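Local structure of glucose-6-phosphate isomerase (Thermus thermophilus, 1ZZG) at the interface of chains A and B. The protein catalyses the reversible isomerisation of glucose 6-phosphate to fructose 6-phosphate, a step shared by glycolysis and gluconeogenesis. Coordinates in Å, arbitrary orientation; residue numbers count along the deposited sequence, not the author numbering. Chains: chain A/B, glucose-6-phosphate isomerase.

Contact 1 and contact 2 are separate patches of one two-fold interface, about 29 Å apart between the centres of their C-alpha atoms. Both use helix 103-112, through A:Pro105 in contact 1 and B:Pro103 and B:Glu104 in contact 2, and both use residue 253, from chain B in the first and chain A in the second. Because each contact has a twin with the chains exchanged, A:Arg253 also serves the twin of contact 1, where it meets B:Pro105 of the helix that B:Pro103 and B:Glu104 begin. The two patches belong to one interface, in keeping with the dimer typical of phosphoglucose isomerases.

Contact 1: the interface of chains A and B. Residues chain A 82, 99-100, 102, 105; chain B 252-253, 290.
B:Glu252 lies across the imidazole of A:His100, and its side chain runs along the boundary between the subunits. With CG anti to the backbone N (chi1 178°), B:Glu252 CB sits 3.7 Å from A:His100 CG. The next methylene, B:Glu252 CG, stands over the ring face towards its rim, 3.5 Å from A:His100 CD2, in a CH-pi contact. A bend at chi2 (64°) carries the carboxylate onward, and its plane ends 13° from that of the ring. At the tip, OE1 takes the B:Lys290 ammonium on its syn lone pair, while OE2 meets a water shared with A:Lys82 NZ and A:Asp99 OD1. Glutamate suits this place by offering methylenes to the ring and charge beyond it.

B:Lys290 NZ also forms a salt bridge to A:Asp99 OD2 (2.7 Å). A:Lys82 NZ reaches A:Asp99 OD2 from the opposite face of the carboxylate, at 3.0 Å. The acidic groups probably offset the repulsion of two nearby ammonium groups.

At the other end, the carboxylate of A:Glu102 accepts from two consecutive amides of chain B: A:Glu102 OE1 receives B:Arg253 N (2.7 Å) on its syn lone pair and B:Glu252 N (2.8 Å) from above its plane. The backbone N of A:Glu102 bonds to A:His100 ND1 in the ring plane, helping to fix the ring's rotation. The patch thereby clamps the 252-253 loop and joins the subunits through ionic and polar contacts, several of them bridged by water.

Contact 2: the interface of chains A and B. Residues chain A 253, 316-319; chain B 103-104.
B:Glu104 turns towards the backbone of A:Leu317 and A:Glu318 through two torsions: CG lies anti to the carbonyl carbon (chi1 -63°), and the chain bends at the next bond (chi2 81°). Together they bring one carboxylate oxygen, OE2, to a pair of successive amides of the other subunit. A:Leu317 N gives its hydrogen to B:Glu104 OE2 at 2.7 Å, arriving nearly along the C-O axis. A:Glu318 N donates to B:Glu104 OE2 at 3.0 Å, from the anti side and a little out of the carboxylate plane, in an almost straight bond (171° at the hydrogen). Two N-H groups thus grip one oxygen, which fixes the tip of the chain and holds the 317-318 backbone in place. A glutamate suits the task because its chain is long enough to cross the boundary and its carboxylate oxygen can accept more than one hydrogen bond.

The other oxygen, B:Glu104 OE1, lies toward A:Arg253, but the charged atoms do not meet: A:Arg253 NH1 stays 4.7 Å from it, with the guanidinium and carboxylate planes tilted about midway between parallel and perpendicular. Attraction between the opposite charges may still favour this carboxylate. The aliphatic part of the arginine packs instead, with A:Arg253 CD 4.0 Å from B:Glu104 CB.

Beside the glutamate, the compact ring of B:Pro103 packs against the chain A backbone. B:Pro103 CG lies 3.4 Å from A:Glu318 O and 4.1 Å from A:Pro316 CB, while B:Pro103 CB is 3.9 Å from A:Asp319 CA. Proline fits well here, since the first turn of a helix makes no call on its missing N-H.

In the fold, B:Pro103 and B:Glu104 open helix 103-112, shortly after strand 94-98. They meet the chain A loop that follows strand 306-313, while A:Arg253 comes from the loop between strand 244-249 and helix 257-269.

Contact 1: the interface of chains A and B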
# COMPACT_ATOMS: atom_id res chain seq x y z
N LYS A 82 8.73 2.87 -8.52
CA LYS A 82 7.95 3.58 -7.49
C LYS A 82 8.71 3.68 -6.17
O LYS A 82 8.79 4.75 -5.57
CB LYS A 82 6.60 2.91 -7.21
CG LYS A 82 5.47 3.25 -8.18
CD LYS A 82 4.12 2.82 -7.62
CE LYS A 82 2.97 3.24 -8.55
NZ LYS A 82 1.64 2.94 -7.96
N ASP A 99 0.11 1.63 -13.98
CA ASP A 99 0.25 0.24 -13.54
C ASP A 99 -1.16 -0.30 -13.34
O ASP A 99 -1.44 -1.06 -12.41
CB ASP A 99 1.03 0.20 -12.22
CG ASP A 99 0.38 1.04 -11.13
OD1 ASP A 99 -0.50 1.87 -11.47
OD2 ASP A 99 0.74 0.87 -9.94
N HIS A 100 -2.06 0.12 -14.22
CA HIS A 100 -3.45 -0.28 -14.15
C HIS A 100 -4.10 0.11 -15.48
O HIS A 100 -3.47 0.76 -16.32
CB HIS A 100 -4.13 0.48 -13.02
CG HIS A 100 -4.24 1.94 -13.29
ND1 HIS A 100 -5.26 2.48 -14.04
CD2 HIS A 100 -3.42 2.97 -12.98
CE1 HIS A 100 -5.06 3.78 -14.19
NE2 HIS A 100 -3.95 4.10 -13.55
N GLU A 102 -7.66 1.22 -15.47
CA GLU A 102 -8.94 1.85 -15.16
C GLU A 102 -8.97 3.14 -15.98
O GLU A 102 -8.07 3.97 -15.87
CB GLU A 102 -9.06 2.13 -13.66
CG GLU A 102 -10.42 2.67 -13.23
CD GLU A 102 -10.56 2.77 -11.72
OE1 GLU A 102 -9.63 3.30 -11.07
OE2 GLU A 102 -11.60 2.32 -11.19
N PRO A 105 -8.70 7.47 -14.32
CA PRO A 105 -7.40 8.04 -13.93
C PRO A 105 -6.52 8.37 -15.15
O PRO A 105 -5.81 9.37 -15.17
CB PRO A 105 -6.79 6.94 -13.06
CG PRO A 105 -8.00 6.26 -12.47
CD PRO A 105 -8.94 6.18 -13.65
N GLU B 252 -8.10 1.56 -9.51
CA GLU B 252 -6.96 2.39 -9.12
C GLU B 252 -7.50 3.56 -8.29
O GLU B 252 -6.85 4.02 -7.35
CB GLU B 252 -6.22 2.92 -10.34
CG GLU B 252 -5.04 3.85 -10.03
CD GLU B 252 -3.93 3.16 -9.26
OE1 GLU B 252 -3.87 1.90 -9.28
OE2 GLU B 252 -3.11 3.87 -8.65
N ARG B 253 -8.69 4.04 -8.64
CA ARG B 253 -9.33 5.12 -7.91
C ARG B 253 -9.48 4.70 -6.45
O ARG B 253 -9.35 5.51 -5.54
CB ARG B 253 -10.71 5.44 -8.50
CG ARG B 253 -10.65 6.08 -9.90
CD ARG B 253 -12.04 6.24 -10.48
NE ARG B 253 -12.88 7.12 -9.67
CZ ARG B 253 -14.21 7.11 -9.69
NH1 ARG B 253 -14.86 6.26 -10.48
NH2 ARG B 253 -14.89 7.93 -8.90
N LYS B 290 -2.81 -4.96 -11.06
CA LYS B 290 -1.40 -4.92 -10.70
C LYS B 290 -0.89 -6.07 -9.82
O LYS B 290 0.24 -6.52 -10.00
CB LYS B 290 -1.02 -3.57 -10.07
CG LYS B 290 -1.50 -3.33 -8.65
CD LYS B 290 -1.06 -1.96 -8.16
CE LYS B 290 -1.78 -0.83 -8.89
NZ LYS B 290 -1.42 0.50 -8.32
O HOH W 1 -3.62 -2.32 -11.29
O HOH W 2 -0.49 4.06 -9.54
O HOH W 3 -14.13 3.84 -12.19

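Contact 2: the interface of chains A and B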
# COMPACT_ATOMS: atom_id res chain seq x y z
N ARG A 253 9.51 8.18 3.07
CA ARG A 253 10.21 8.27 1.79
C ARG A 253 10.26 6.89 1.14
O ARG A 253 10.22 6.76 -0.08
CB ARG A 253 11.64 8.80 2.00
CG ARG A 253 11.70 10.23 2.52
CD ARG A 253 13.14 10.60 2.84
NE ARG A 253 13.98 10.46 1.66
CZ ARG A 253 15.30 10.31 1.70
NH1 ARG A 253 15.93 10.27 2.87
NH2 ARG A 253 15.99 10.21 0.57
N PRO A 316 18.62 11.01 10.12
CA PRO A 316 17.85 11.74 9.12
C PRO A 316 18.86 12.42 8.21
O PRO A 316 20.03 12.55 8.58
CB PRO A 316 17.09 12.76 9.95
CG PRO A 316 18.13 13.15 10.98
CD PRO A 316 18.72 11.79 11.37
N LEU A 317 18.43 12.84 7.02
CA LEU A 317 19.33 13.55 6.12
C LEU A 317 19.24 15.02 6.53
O LEU A 317 20.23 15.75 6.46
CB LEU A 317 18.89 13.36 4.66
CG LEU A 317 18.93 11.91 4.16
CD1 LEU A 317 18.63 11.89 2.67
CD2 LEU A 317 20.30 11.29 4.44
N GLU A 318 18.05 15.43 6.94
CA GLU A 318 17.80 16.79 7.40
C GLU A 318 16.63 16.68 8.38
O GLU A 318 15.52 16.32 7.99
CB GLU A 318 17.44 17.72 6.24
CG GLU A 318 17.09 19.13 6.70
CD GLU A 318 17.02 20.14 5.56
OE1 GLU A 318 16.51 19.80 4.47
OE2 GLU A 318 17.46 21.29 5.77
N ASP A 319 16.90 16.99 9.64
CA ASP A 319 15.91 16.88 10.70
C ASP A 319 15.08 18.15 10.92
O ASP A 319 15.33 19.19 10.32
CB ASP A 319 16.61 16.49 12.00
CG ASP A 319 15.73 15.65 12.91
OD1 ASP A 319 14.50 15.63 12.70
OD2 ASP A 319 16.28 15.02 13.83
N PRO B 103 11.03 13.73 8.98
CA PRO B 103 11.28 15.14 8.67
C PRO B 103 11.38 15.61 7.22
O PRO B 103 10.74 16.61 6.87
CB PRO B 103 12.55 15.44 9.46
CG PRO B 103 13.29 14.14 9.41
CD PRO B 103 12.19 13.13 9.67
N GLU B 104 12.14 14.92 6.39
CA GLU B 104 12.33 15.35 5.00
C GLU B 104 11.07 15.61 4.18
O GLU B 104 10.94 16.67 3.57
CB GLU B 104 13.24 14.38 4.25
CG GLU B 104 14.66 14.30 4.79
CD GLU B 104 14.78 13.39 6.01
OE1 GLU B 104 13.80 12.67 6.31
OE2 GLU B 104 15.85 13.39 6.65